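Local coordinates for OxsB protein (Bacillus megaterium, PDB 5UL3), which catalyses the oxidative ring contraction of dAMP to an oxetane aldehyde in oxetanocin A biosynthesis, using cobalamin, a [4Fe-4S] cluster and S-adenosylmethionine, at residues Asn76-Glu81 / Lys98-Lys103; Thr119-Asn124 / Ser176-Ile181; Gln454-Leu459 / Thr496-Lys501; Lys642-Asn647 / Leu687-Asn692. All blocks are in the same frame, centred on the assembly; numbering follows the deposited sequence. Where two conformers were deposited one is given.

Interaction 1: Asn76-Glu81 / Lys98-Lys103; sequences NRDLRE and KEIYYK
Asp78 lies obliquely across Glu99, the two carboxylate planes only 22° apart, and the meeting is made by the aliphatic part of Glu99: its CB stands 3.6 Å from Asp78 CG. With CG anti to the backbone N (chi1 -175°), the carboxylate of Asp78 is set beside the backbone of the other segment. There Asp78 OD1 accepts a nearly straight bond from Ile100 N at 3.1 Å, while Arg80 N reaches the same oxygen from the opposite face of the carboxylate, closing an Asx turn. Asp78 OD2 is gripped by Arg80 NE and NH2; NE, 2.8 Å away, meets the syn lone pair of Asp78 OD2, which lies in the guanidinium plane. This side-on salt bridge probably offsets the repulsion of Glu99, whose OE2 comes within 4.5 Å of Asp78 OD2. The next residue adds to the contact: Leu79 N donates to Ile100 O at 2.7 Å, Leu79 CB packs on Ile100 CG1, and the Leu79 side chain crosses that of Lys103 at about a right angle, its CD2 3.6 Å from Lys103 CB. Tyr101 turns its ring edge to Arg77 O, and its hydroxyl donates to Glu99 OE1 at 2.6 Å. The contact joins the loop after strand 69-73 to the start of strand 102-106 in a four-stranded antiparallel sheet; Leu79 also touches Leu85 of helix 83-88, and Tyr101 rests on Leu14 of helix 7-21.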
loop_
_atom_site.group_PDB
_atom_site.type_symbol
_atom_site.label_atom_id
_atom_site.label_comp_id
_atom_site.label_asym_id
_atom_site.label_seq_id
_atom_site.Cartn_x
_atom_site.Cartn_y
_atom_site.Cartn_z
ATOM N N ASN A 76 4.003 31.197 8.614
ATOM C CA ASN A 76 4.427 29.990 9.316
ATOM C C ASN A 76 5.918 29.729 9.242
ATOM O O ASN A 76 6.395 28.792 9.888
ATOM C CB ASN A 76 3.674 28.768 8.761
ATOM C CG ASN A 76 2.180 28.911 8.896
ATOM O OD1 ASN A 76 1.709 29.686 9.723
ATOM N ND2 ASN A 76 1.421 28.168 8.086
ATOM N N ARG A 77 6.673 30.517 8.480
ATOM C CA ARG A 77 8.086 30.224 8.354
ATOM C C ARG A 77 8.849 31.480 7.955
ATOM O O ARG A 77 8.343 32.307 7.195
ATOM C CB ARG A 77 8.340 29.106 7.329
ATOM C CG ARG A 77 9.770 28.578 7.383
ATOM C CD ARG A 77 9.975 27.294 6.597
ATOM N NE ARG A 77 10.057 27.538 5.161
ATOM C CZ ARG A 77 10.432 26.618 4.274
ATOM N NH1 ARG A 77 10.485 26.913 2.985
ATOM N NH2 ARG A 77 10.747 25.397 4.678
ATOM N N ASP A 78 10.056 31.603 8.499
ATOM C CA ASP A 78 11.006 32.640 8.105
ATOM C C ASP A 78 11.084 32.725 6.591
ATOM O O ASP A 78 11.411 31.742 5.920
ATOM C CB ASP A 78 12.383 32.319 8.703
ATOM C CG ASP A 78 13.428 33.425 8.456
ATOM O OD1 ASP A 78 13.104 34.461 7.843
ATOM O OD2 ASP A 78 14.588 33.233 8.877
ATOM N N LEU A 79 10.763 33.904 6.062
ATOM C CA LEU A 79 10.804 34.124 4.621
ATOM C C LEU A 79 12.187 33.848 4.031
ATOM O O LEU A 79 12.304 33.524 2.842
ATOM C CB LEU A 79 10.377 35.558 4.328
ATOM C CG LEU A 79 9.941 35.961 2.941
ATOM C CD1 LEU A 79 8.849 35.025 2.488
ATOM C CD2 LEU A 79 9.421 37.398 3.025
ATOM N N ARG A 80 13.245 33.965 4.830
ATOM C CA ARG A 80 14.579 33.715 4.293
ATOM C C ARG A 80 14.755 32.275 3.817
ATOM O O ARG A 80 15.673 32.001 3.041
ATOM C CB ARG A 80 15.634 34.081 5.341
ATOM C CG ARG A 80 15.521 35.555 5.778
ATOM C CD ARG A 80 16.564 35.928 6.834
ATOM N NE ARG A 80 16.500 35.030 7.987
ATOM C CZ ARG A 80 17.427 34.957 8.936
ATOM N NH1 ARG A 80 18.504 35.737 8.881
ATOM N NH2 ARG A 80 17.281 34.103 9.941
ATOM N N GLU A 81 13.882 31.356 4.228
ATOM C CA GLU A 81 13.964 29.973 3.774
ATOM C C GLU A 81 13.127 29.694 2.527
ATOM O O GLU A 81 13.102 28.553 2.059
ATOM C CB GLU A 81 13.543 29.024 4.908
ATOM C CG GLU A 81 14.446 29.104 6.123
ATOM C CD GLU A 81 13.907 28.337 7.315
ATOM O OE1 GLU A 81 13.252 27.290 7.110
ATOM O OE2 GLU A 81 14.136 28.786 8.459
ATOM N N LYS A 98 16.448 38.956 12.915
ATOM C CA LYS A 98 15.290 38.197 13.347
ATOM C C LYS A 98 14.590 37.615 12.123
ATOM O O LYS A 98 14.744 38.102 10.997
ATOM C CB LYS A 98 14.334 39.080 14.149
ATOM C CG LYS A 98 14.932 39.622 15.437
ATOM C CD LYS A 98 13.980 40.582 16.134
ATOM C CE LYS A 98 14.630 41.191 17.368
ATOM N NZ LYS A 98 13.828 42.307 17.942
ATOM N N GLU A 99 13.833 36.543 12.341
ATOM C CA GLU A 99 13.093 35.963 11.232
ATOM C C GLU A 99 12.143 37.005 10.661
ATOM O O GLU A 99 11.662 37.895 11.367
ATOM C CB GLU A 99 12.324 34.716 11.679
ATOM C CG GLU A 99 13.208 33.613 12.228
ATOM C CD GLU A 99 12.451 32.316 12.458
ATOM O OE1 GLU A 99 11.198 32.346 12.456
ATOM O OE2 GLU A 99 13.116 31.269 12.639
ATOM N N ILE A 100 11.909 36.928 9.362
ATOM C CA ILE A 100 11.051 37.893 8.698
ATOM C C ILE A 100 9.904 37.136 8.044
ATOM O O ILE A 100 10.100 36.063 7.466
ATOM C CB ILE A 100 11.837 38.768 7.693
ATOM C CG1 ILE A 100 12.034 38.083 6.352
ATOM C CG2 ILE A 100 13.216 39.119 8.248
ATOM C CD1 ILE A 100 12.673 38.989 5.329
ATOM N N TYR A 101 8.694 37.664 8.196
ATOM C CA TYR A 101 7.504 36.998 7.694
ATOM C C TYR A 101 6.822 37.808 6.614
ATOM O O TYR A 101 5.841 37.339 6.034
ATOM C CB TYR A 101 6.530 36.703 8.849
ATOM C CG TYR A 101 7.223 35.977 9.974
ATOM C CD1 TYR A 101 7.674 34.675 9.805
ATOM C CD2 TYR A 101 7.470 36.602 11.196
ATOM C CE1 TYR A 101 8.339 34.015 10.817
ATOM C CE2 TYR A 101 8.134 35.942 12.214
ATOM C CZ TYR A 101 8.559 34.646 12.023
ATOM O OH TYR A 101 9.225 33.974 13.025
ATOM N N TYR A 102 7.319 39.010 6.327
ATOM C CA TYR A 102 6.774 39.855 5.283
ATOM C C TYR A 102 7.915 40.580 4.589
ATOM O O TYR A 102 8.942 40.887 5.200
ATOM C CB TYR A 102 5.766 40.884 5.827
ATOM C CG TYR A 102 5.406 41.964 4.827
ATOM C CD1 TYR A 102 4.459 41.736 3.851
ATOM C CD2 TYR A 102 6.040 43.210 4.852
ATOM C CE1 TYR A 102 4.130 42.714 2.929
ATOM C CE2 TYR A 102 5.723 44.195 3.932
ATOM C CZ TYR A 102 4.766 43.946 2.976
ATOM O OH TYR A 102 4.442 44.917 2.055
ATOM N N LYS A 103 7.726 40.849 3.302
ATOM C CA LYS A 103 8.693 41.649 2.564
ATOM C C LYS A 103 8.013 42.185 1.316
ATOM O O LYS A 103 7.254 41.466 0.660
ATOM C CB LYS A 103 9.942 40.835 2.203
ATOM C CG LYS A 103 10.936 41.555 1.283
ATOM C CD LYS A 103 12.117 42.113 2.039
ATOM C CE LYS A 103 13.051 42.893 1.113
ATOM N NZ LYS A 103 13.980 43.750 1.900
HETATM O O HOH W 1 11.033 29.668 10.563
#

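Interaction 2: Thr119-Asn124 / Ser176-Ile181; sequences TVTLVN and SQPDII
Thr119 O takes two successive N-H groups from the other segment, Asp179 N at 2.7 Å and Ile180 N at 3.2 Å. Thr121 N then donates to Ile180 O at 3.0 Å, so that Val120 and Thr121 pair in parallel with Ile180 and Ile181. This is the tight, buried part. On one face Val120 and Ile180 lie side by side, pointing the same way, with Val120 CG2 4.1 Å from Ile180 CD1. On the other, Thr121 crosses the Pro178 ring, its OG1 3.4 Å from Pro178 CB; this hydroxyl is buried without a polar partner. The start of the strand is more exposed and polar. Asp179 CG, anti to the carbonyl carbon (chi1 -55°), brings the carboxylate back to Thr119, whose N donates to OD2 at 2.8 Å, and Thr119 CG2 rests against Pro178. The loose side is the strand's far end, where Leu122 to Asn124 make no contact with 176-181. The pairing belongs to the Rossmann-fold sheet that houses cobalamin, the side chain of Ile180 about 7 Å from the bound cobalamin. Strand 119-124 runs between strands 154-159 and 180-184; Leu173 of helix 166-176 packs on Thr121 and Ile181, while Leu248 and Leu252 of helix 242-252 meet Ile180 on the other face.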
loop_
_atom_site.group_PDB
_atom_site.type_symbol
_atom_site.label_atom_id
_atom_site.label_comp_id
_atom_site.label_asym_id
_atom_site.label_seq_id
_atom_site.Cartn_x
_atom_site.Cartn_y
_atom_site.Cartn_z
ATOM N N THR A 119 1.290 24.939 -14.496
ATOM C CA THR A 119 0.247 24.135 -13.881
ATOM C C THR A 119 0.502 22.669 -14.200
ATOM O O THR A 119 0.787 22.316 -15.349
ATOM C CB THR A 119 -1.139 24.557 -14.366
ATOM O OG1 THR A 119 -1.432 25.852 -13.832
ATOM C CG2 THR A 119 -2.206 23.564 -13.884
ATOM N N VAL A 120 0.407 21.829 -13.171
ATOM C CA VAL A 120 0.575 20.387 -13.285
ATOM C C VAL A 120 -0.698 19.741 -12.769
ATOM O O VAL A 120 -1.106 20.009 -11.636
ATOM C CB VAL A 120 1.785 19.904 -12.462
ATOM C CG1 VAL A 120 1.905 18.394 -12.520
ATOM C CG2 VAL A 120 3.077 20.590 -12.944
ATOM N N THR A 121 -1.323 18.893 -13.584
ATOM C CA THR A 121 -2.469 18.099 -13.138
ATOM C C THR A 121 -2.032 16.644 -13.020
ATOM O O THR A 121 -1.463 16.085 -13.964
ATOM C CB THR A 121 -3.659 18.222 -14.099
ATOM O OG1 THR A 121 -4.102 19.580 -14.117
ATOM C CG2 THR A 121 -4.837 17.372 -13.602
ATOM N N LEU A 122 -2.252 16.061 -11.841
ATOM C CA LEU A 122 -1.908 14.672 -11.551
ATOM C C LEU A 122 -3.203 13.923 -11.306
ATOM O O LEU A 122 -4.027 14.372 -10.503
ATOM C CB LEU A 122 -1.018 14.563 -10.316
ATOM C CG LEU A 122 0.308 15.312 -10.432
ATOM C CD1 LEU A 122 1.045 15.277 -9.107
ATOM C CD2 LEU A 122 1.162 14.710 -11.559
ATOM N N VAL A 123 -3.358 12.782 -11.970
ATOM C CA VAL A 123 -4.594 12.001 -11.954
ATOM C C VAL A 123 -4.284 10.611 -11.408
ATOM O O VAL A 123 -3.465 9.883 -11.987
ATOM C CB VAL A 123 -5.201 11.896 -13.360
ATOM C CG1 VAL A 123 -6.581 11.208 -13.298
ATOM C CG2 VAL A 123 -5.310 13.280 -14.005
ATOM N N ASN A 124 -4.928 10.244 -10.300
ATOM C CA ASN A 124 -4.850 8.876 -9.790
ATOM C C ASN A 124 -5.965 8.047 -10.423
ATOM O O ASN A 124 -7.142 8.372 -10.245
ATOM C CB ASN A 124 -4.994 8.834 -8.268
ATOM C CG ASN A 124 -4.915 7.404 -7.732
ATOM O OD1 ASN A 124 -4.096 6.622 -8.204
ATOM N ND2 ASN A 124 -5.780 7.057 -6.780
ATOM N N SER A 176 -8.765 23.542 -16.625
ATOM C CA SER A 176 -7.557 23.986 -15.931
ATOM C C SER A 176 -6.398 24.321 -16.870
ATOM O O SER A 176 -5.508 25.089 -16.478
ATOM C CB SER A 176 -7.097 22.920 -14.930
ATOM O OG SER A 176 -6.677 21.745 -15.594
ATOM N N GLN A 177 -6.373 23.759 -18.076
ATOM C CA GLN A 177 -5.326 24.035 -19.056
ATOM C C GLN A 177 -3.920 23.787 -18.497
ATOM O O GLN A 177 -3.085 24.695 -18.463
ATOM C CB GLN A 177 -5.450 25.456 -19.588
ATOM C CG GLN A 177 -6.668 25.626 -20.482
ATOM C CD GLN A 177 -6.554 24.769 -21.720
ATOM O OE1 GLN A 177 -5.518 24.766 -22.388
ATOM N NE2 GLN A 177 -7.604 24.022 -22.028
ATOM N N PRO A 178 -3.636 22.570 -18.052
ATOM C CA PRO A 178 -2.332 22.297 -17.433
ATOM C C PRO A 178 -1.207 22.320 -18.457
ATOM O O PRO A 178 -1.401 22.073 -19.646
ATOM C CB PRO A 178 -2.512 20.888 -16.850
ATOM C CG PRO A 178 -3.541 20.252 -17.741
ATOM C CD PRO A 178 -4.486 21.370 -18.125
ATOM N N ASP A 179 0.001 22.602 -17.962
ATOM C CA ASP A 179 1.195 22.483 -18.789
ATOM C C ASP A 179 1.785 21.085 -18.781
ATOM O O ASP A 179 2.454 20.698 -19.743
ATOM C CB ASP A 179 2.250 23.476 -18.309
ATOM C CG ASP A 179 1.720 24.881 -18.288
ATOM O OD1 ASP A 179 1.166 25.296 -19.325
ATOM O OD2 ASP A 179 1.771 25.534 -17.233
ATOM N N ILE A 180 1.561 20.329 -17.711
ATOM C CA ILE A 180 2.010 18.945 -17.599
ATOM C C ILE A 180 0.838 18.140 -17.072
ATOM O O ILE A 180 0.194 18.557 -16.103
ATOM C CB ILE A 180 3.216 18.796 -16.649
ATOM C CG1 ILE A 180 4.420 19.598 -17.169
ATOM C CG2 ILE A 180 3.628 17.301 -16.543
ATOM C CD1 ILE A 180 5.510 19.801 -16.114
ATOM N N ILE A 181 0.554 16.998 -17.699
ATOM C CA ILE A 181 -0.478 16.094 -17.218
ATOM C C ILE A 181 0.207 14.790 -16.848
ATOM O O ILE A 181 0.988 14.257 -17.642
ATOM C CB ILE A 181 -1.576 15.847 -18.270
ATOM C CG1 ILE A 181 -2.290 17.167 -18.609
ATOM C CG2 ILE A 181 -2.581 14.816 -17.756
ATOM C CD1 ILE A 181 -3.190 17.059 -19.828
#

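Interaction 3: Gln454-Leu459 / Thr496-Lys501; sequences QNIIAL and TDALMK
Ile456 and Leu459, one helical turn apart, meet Ala498 and its neighbours where helix 452-464 packs against an irregular loop within the radical SAM core, the partial TIM-barrel domain of this enzyme. Apolar contacts carry the joint. Ala498 CB points at the helix and is met by two branches of Ile456, with CD1 3.7 Å and CG2 3.9 Å away. That double touch follows from the torsions of the isoleucine: CG2 is anti to the backbone N, and CD1 is folded back (chi2 -68°) instead of extended. Leu459 makes a lighter contact, its CB 4.5 Å from Leu499 CD2. Phe492 of helix 484-493 also packs on Ile456.

No hydrogen bond joins the two segments; polar links come from later residues of the same helix. Arg460 NH2 donates to Asp497 O, and Ser463 OG bonds both Leu459 O and Met500 N, tying the loop backbone to the helix on which the leucine sits. The carboxylate of Asp497 is engaged by Arg495 in a salt bridge, and its own approach to Ile456 is slight. Backbone meets backbone as well: the carbonyl carbon of Leu459 stands 3.8 Å from Ala498 O.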
loop_
_atom_site.group_PDB
_atom_site.type_symbol
_atom_site.label_atom_id
_atom_site.label_comp_id
_atom_site.label_asym_id
_atom_site.label_seq_id
_atom_site.Cartn_x
_atom_site.Cartn_y
_atom_site.Cartn_z
ATOM N N GLN A 454 11.922 -19.798 13.340
ATOM C CA GLN A 454 12.076 -18.363 13.560
ATOM C C GLN A 454 10.768 -17.628 13.303
ATOM O O GLN A 454 10.429 -16.678 14.017
ATOM C CB GLN A 454 13.169 -17.813 12.657
ATOM C CG GLN A 454 13.352 -16.303 12.644
ATOM C CD GLN A 454 14.455 -15.919 11.656
ATOM O OE1 GLN A 454 14.849 -16.743 10.840
ATOM N NE2 GLN A 454 14.935 -14.684 11.717
ATOM N N ASN A 455 10.026 -18.052 12.280
ATOM C CA ASN A 455 8.734 -17.427 12.007
ATOM C C ASN A 455 7.763 -17.651 13.161
ATOM O O ASN A 455 7.048 -16.725 13.565
ATOM C CB ASN A 455 8.161 -17.982 10.705
ATOM C CG ASN A 455 8.828 -17.394 9.480
ATOM O OD1 ASN A 455 9.156 -16.218 9.452
ATOM N ND2 ASN A 455 9.010 -18.205 8.457
ATOM N N ILE A 456 7.711 -18.880 13.690
ATOM C CA ILE A 456 6.859 -19.170 14.846
ATOM C C ILE A 456 7.178 -18.218 15.993
ATOM O O ILE A 456 6.284 -17.611 16.595
ATOM C CB ILE A 456 7.028 -20.636 15.282
ATOM C CG1 ILE A 456 6.438 -21.596 14.244
ATOM C CG2 ILE A 456 6.427 -20.849 16.673
ATOM C CD1 ILE A 456 4.894 -21.514 14.134
ATOM N N ILE A 457 8.467 -18.060 16.306
ATOM C CA ILE A 457 8.838 -17.235 17.448
ATOM C C ILE A 457 8.491 -15.768 17.205
ATOM O O ILE A 457 8.062 -15.068 18.125
ATOM C CB ILE A 457 10.327 -17.429 17.782
ATOM C CG1 ILE A 457 10.549 -18.845 18.323
ATOM C CG2 ILE A 457 10.789 -16.388 18.806
ATOM C CD1 ILE A 457 12.002 -19.296 18.262
ATOM N N ALA A 458 8.677 -15.272 15.975
ATOM C CA ALA A 458 8.294 -13.894 15.693
ATOM C C ALA A 458 6.811 -13.688 15.983
ATOM O O ALA A 458 6.424 -12.682 16.585
ATOM C CB ALA A 458 8.606 -13.524 14.238
ATOM N N LEU A 459 5.973 -14.640 15.575
ATOM C CA LEU A 459 4.529 -14.501 15.793
ATOM C C LEU A 459 4.192 -14.558 17.274
ATOM O O LEU A 459 3.301 -13.844 17.751
ATOM C CB LEU A 459 3.766 -15.590 15.040
ATOM C CG LEU A 459 3.930 -15.629 13.522
ATOM C CD1 LEU A 459 3.085 -16.776 12.919
ATOM C CD2 LEU A 459 3.587 -14.284 12.902
ATOM N N THR A 496 -0.129 -24.712 17.226
ATOM C CA THR A 496 -0.905 -23.952 18.197
ATOM C C THR A 496 -0.029 -23.340 19.287
ATOM O O THR A 496 -0.553 -22.780 20.257
ATOM C CB THR A 496 -1.994 -24.845 18.814
ATOM O OG1 THR A 496 -1.397 -26.029 19.370
ATOM C CG2 THR A 496 -2.994 -25.251 17.746
ATOM N N ASP A 497 1.290 -23.412 19.147
ATOM C CA ASP A 497 2.193 -22.811 20.121
ATOM C C ASP A 497 2.813 -21.518 19.614
ATOM O O ASP A 497 3.864 -21.100 20.110
ATOM C CB ASP A 497 3.282 -23.806 20.517
ATOM C CG ASP A 497 4.162 -24.194 19.353
ATOM O OD1 ASP A 497 3.709 -24.082 18.195
ATOM O OD2 ASP A 497 5.310 -24.622 19.597
ATOM N N ALA A 498 2.180 -20.870 18.640
ATOM C CA ALA A 498 2.682 -19.622 18.083
ATOM C C ALA A 498 1.870 -18.419 18.532
ATOM O O ALA A 498 2.432 -17.424 18.986
ATOM C CB ALA A 498 2.694 -19.697 16.546
ATOM N N LEU A 499 0.545 -18.487 18.450
ATOM C CA LEU A 499 -0.269 -17.310 18.740
ATOM C C LEU A 499 -0.526 -17.209 20.240
ATOM O O LEU A 499 -1.111 -18.117 20.844
ATOM C CB LEU A 499 -1.579 -17.365 17.951
ATOM C CG LEU A 499 -1.400 -17.543 16.435
ATOM C CD1 LEU A 499 -2.744 -17.641 15.719
ATOM C CD2 LEU A 499 -0.555 -16.403 15.849
ATOM N N MET A 500 -0.079 -16.107 20.837
ATOM C CA MET A 500 -0.207 -15.859 22.265
ATOM C C MET A 500 -1.321 -14.859 22.532
ATOM O O MET A 500 -1.562 -13.939 21.743
ATOM C CB MET A 500 1.094 -15.310 22.859
ATOM C CG MET A 500 2.299 -16.221 22.721
ATOM S SD MET A 500 2.176 -17.715 23.732
ATOM C CE MET A 500 1.967 -18.917 22.443
ATOM N N LYS A 501 -1.994 -15.042 23.666
ATOM C CA LYS A 501 -2.868 -14.009 24.175
ATOM C C LYS A 501 -2.030 -12.803 24.571
ATOM O O LYS A 501 -0.832 -12.937 24.826
ATOM C CB LYS A 501 -3.635 -14.499 25.400
ATOM C CG LYS A 501 -4.579 -15.646 25.152
ATOM C CD LYS A 501 -5.165 -16.119 26.480
ATOM C CE LYS A 501 -6.347 -17.050 26.270
ATOM N NZ LYS A 501 -6.841 -17.607 27.558
#

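Interaction 4: Lys642-Asn647 / Leu687-Asn692; sequences KYLVYN and LNVMTN
Val689, Tyr643 and Leu644 account for most of the surface buried here, and one methyl group is the focus of it. Val689 CG1, held anti to the backbone N (chi1 176°), projects from its helix to meet three side chains of the other. Tyr643 CE2 is 3.3 Å from this methyl, the ring approaching obliquely, and Leu644 CD2 is 3.5 Å away, also crossing at a slant. The third neighbour is Asn647, whose side chain runs past the valine in the opposite direction, ND2 3.5 Å from CG1. A single branched side chain thus fits among residues from successive turns of helix 620-648; the axes of segments 642-647 and 687-692 are 135° apart in direction and 10.1 Å apart at closest approach. This is helix-to-helix packing in the C-terminal helix bundle, away from the cofactors.

Tyr643 does more than touch the valine. The edge of its ring faces Val689 O, in plane, and Asn647 ND2 sits over the ring centre, 3.3 Å above its plane. The same amide nitrogen donates to Tyr643 O at 2.9 Å from above the carbonyl plane, while Asn647 N reaches that oxygen from the opposite face; together they hold the asparagine against the tyrosine. At the far end of the ring, Tyr643 OH comes to 3.2 Å from Asn692 OD1, the ring and amide planes 23° apart. Outside the pair, Trp693 meets the Tyr643 ring, Ile676 lies on both Tyr643 and Val689, and Leu593 of helix 588-617 packs against Leu644.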
loop_
_atom_site.group_PDB
_atom_site.type_symbol
_atom_site.label_atom_id
_atom_site.label_comp_id
_atom_site.label_asym_id
_atom_site.label_seq_id
_atom_site.Cartn_x
_atom_site.Cartn_y
_atom_site.Cartn_z
ATOM N N LYS A 642 -4.937 -30.587 3.209
ATOM C CA LYS A 642 -4.410 -31.729 3.944
ATOM C C LYS A 642 -5.053 -33.021 3.451
ATOM O O LYS A 642 -4.376 -34.047 3.306
ATOM C CB LYS A 642 -4.632 -31.542 5.445
ATOM C CG LYS A 642 -3.860 -32.521 6.307
ATOM C CD LYS A 642 -4.043 -32.218 7.783
ATOM C CE LYS A 642 -2.911 -32.801 8.630
ATOM N NZ LYS A 642 -1.564 -32.124 8.489
ATOM N N TYR A 643 -6.342 -32.958 3.122
ATOM C CA TYR A 643 -7.059 -34.113 2.591
ATOM C C TYR A 643 -6.559 -34.492 1.200
ATOM O O TYR A 643 -6.382 -35.682 0.904
ATOM C CB TYR A 643 -8.549 -33.795 2.577
ATOM C CG TYR A 643 -9.465 -34.912 2.133
ATOM C CD1 TYR A 643 -9.633 -36.048 2.908
ATOM C CD2 TYR A 643 -10.191 -34.802 0.961
ATOM C CE1 TYR A 643 -10.496 -37.067 2.507
ATOM C CE2 TYR A 643 -11.062 -35.811 0.555
ATOM C CZ TYR A 643 -11.204 -36.939 1.327
ATOM O OH TYR A 643 -12.061 -37.933 0.908
ATOM N N LEU A 644 -6.334 -33.502 0.329
ATOM C CA LEU A 644 -5.797 -33.799 -0.999
ATOM C C LEU A 644 -4.408 -34.428 -0.915
ATOM O O LEU A 644 -4.119 -35.405 -1.619
ATOM C CB LEU A 644 -5.764 -32.528 -1.853
ATOM C CG LEU A 644 -7.120 -31.942 -2.271
ATOM C CD1 LEU A 644 -6.949 -30.558 -2.906
ATOM C CD2 LEU A 644 -7.808 -32.873 -3.235
ATOM N N VAL A 645 -3.536 -33.888 -0.058
ATOM C CA VAL A 645 -2.185 -34.430 0.083
ATOM C C VAL A 645 -2.237 -35.823 0.703
ATOM O O VAL A 645 -1.454 -36.714 0.342
ATOM C CB VAL A 645 -1.303 -33.470 0.907
ATOM C CG1 VAL A 645 0.065 -34.110 1.245
ATOM C CG2 VAL A 645 -1.090 -32.165 0.151
ATOM N N TYR A 646 -3.162 -36.034 1.642
ATOM C CA TYR A 646 -3.328 -37.356 2.238
ATOM C C TYR A 646 -3.704 -38.392 1.189
ATOM O O TYR A 646 -3.203 -39.522 1.214
ATOM C CB TYR A 646 -4.395 -37.324 3.327
ATOM C CG TYR A 646 -4.559 -38.663 4.005
ATOM C CD1 TYR A 646 -3.694 -39.053 5.023
ATOM C CD2 TYR A 646 -5.563 -39.545 3.620
ATOM C CE1 TYR A 646 -3.831 -40.281 5.645
ATOM C CE2 TYR A 646 -5.707 -40.777 4.236
ATOM C CZ TYR A 646 -4.839 -41.137 5.247
ATOM O OH TYR A 646 -4.975 -42.361 5.861
ATOM N N ASN A 647 -4.599 -38.028 0.270
ATOM C CA ASN A 647 -5.056 -38.972 -0.738
ATOM C C ASN A 647 -3.991 -39.246 -1.784
ATOM O O ASN A 647 -4.110 -40.221 -2.535
ATOM C CB ASN A 647 -6.331 -38.454 -1.392
ATOM C CG ASN A 647 -7.582 -38.834 -0.605
ATOM O OD1 ASN A 647 -8.015 -39.986 -0.637
ATOM N ND2 ASN A 647 -8.164 -37.868 0.107
ATOM N N LEU A 687 -10.088 -33.764 -8.650
ATOM C CA LEU A 687 -11.438 -33.200 -8.637
ATOM C C LEU A 687 -12.422 -34.103 -7.902
ATOM O O LEU A 687 -13.293 -33.612 -7.172
ATOM C CB LEU A 687 -11.920 -32.943 -10.060
ATOM C CG LEU A 687 -11.338 -31.749 -10.813
ATOM C CD1 LEU A 687 -12.261 -31.373 -11.961
ATOM C CD2 LEU A 687 -11.111 -30.556 -9.891
ATOM N N ASN A 688 -12.325 -35.425 -8.103
ATOM C CA ASN A 688 -13.219 -36.344 -7.399
ATOM C C ASN A 688 -12.999 -36.278 -5.899
ATOM O O ASN A 688 -13.952 -36.364 -5.116
ATOM C CB ASN A 688 -13.002 -37.789 -7.870
ATOM C CG ASN A 688 -13.679 -38.094 -9.188
ATOM O OD1 ASN A 688 -14.612 -37.405 -9.607
ATOM N ND2 ASN A 688 -13.211 -39.147 -9.851
ATOM N N VAL A 689 -11.740 -36.163 -5.481
ATOM C CA VAL A 689 -11.428 -36.027 -4.063
ATOM C C VAL A 689 -12.016 -34.729 -3.522
ATOM O O VAL A 689 -12.598 -34.700 -2.430
ATOM C CB VAL A 689 -9.903 -36.092 -3.850
ATOM C CG1 VAL A 689 -9.538 -35.848 -2.393
ATOM C CG2 VAL A 689 -9.348 -37.442 -4.326
ATOM N N MET A 690 -11.875 -33.639 -4.282
ATOM C CA MET A 690 -12.388 -32.346 -3.828
ATOM C C MET A 690 -13.910 -32.329 -3.795
ATOM O O MET A 690 -14.503 -31.745 -2.881
ATOM C CB MET A 690 -11.853 -31.230 -4.721
ATOM C CG MET A 690 -12.216 -29.831 -4.237
ATOM S SD MET A 690 -11.193 -28.542 -4.983
ATOM C CE MET A 690 -11.666 -28.611 -6.711
ATOM N N THR A 691 -14.566 -32.960 -4.781
ATOM C CA THR A 691 -16.020 -33.106 -4.719
ATOM C C THR A 691 -16.444 -33.752 -3.407
ATOM O O THR A 691 -17.459 -33.370 -2.808
ATOM C CB THR A 691 -16.524 -33.935 -5.908
ATOM O OG1 THR A 691 -16.325 -33.215 -7.127
ATOM C CG2 THR A 691 -18.002 -34.250 -5.752
ATOM N N ASN A 692 -15.659 -34.723 -2.937
ATOM C CA ASN A 692 -15.976 -35.400 -1.686
ATOM C C ASN A 692 -15.823 -34.452 -0.507
ATOM O O ASN A 692 -16.679 -34.399 0.380
ATOM C CB ASN A 692 -15.074 -36.622 -1.516
ATOM C CG ASN A 692 -15.747 -37.733 -0.748
ATOM O OD1 ASN A 692 -15.211 -38.239 0.241
ATOM N ND2 ASN A 692 -16.942 -38.109 -1.189
#

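How the interactions relate
Followed from the N terminus, the four contacts come strictly in series, so none nests in or crosses another. Interaction 1 closes a short loop holding helix 83-88 within the N-terminal domain. Interaction 2 then closes a longer one in the cobalamin-binding Rossmann domain, bringing strand 180-184 next to strand 119-124 with strand 154-159 in the intervening chain. In the radical SAM domain, interaction 3 closes a loop of 36 residues that holds strand 470-473 and helix 484-493. Interaction 4, in the C-terminal bundle, closes one of 39 residues that holds helix 652-664. Interactions 2 and 3 lie on opposite sides of the chain's centre. Interactions 3 and 4 have centres about 29 Å apart, whereas about 73 Å separates those of interactions 1 and 4.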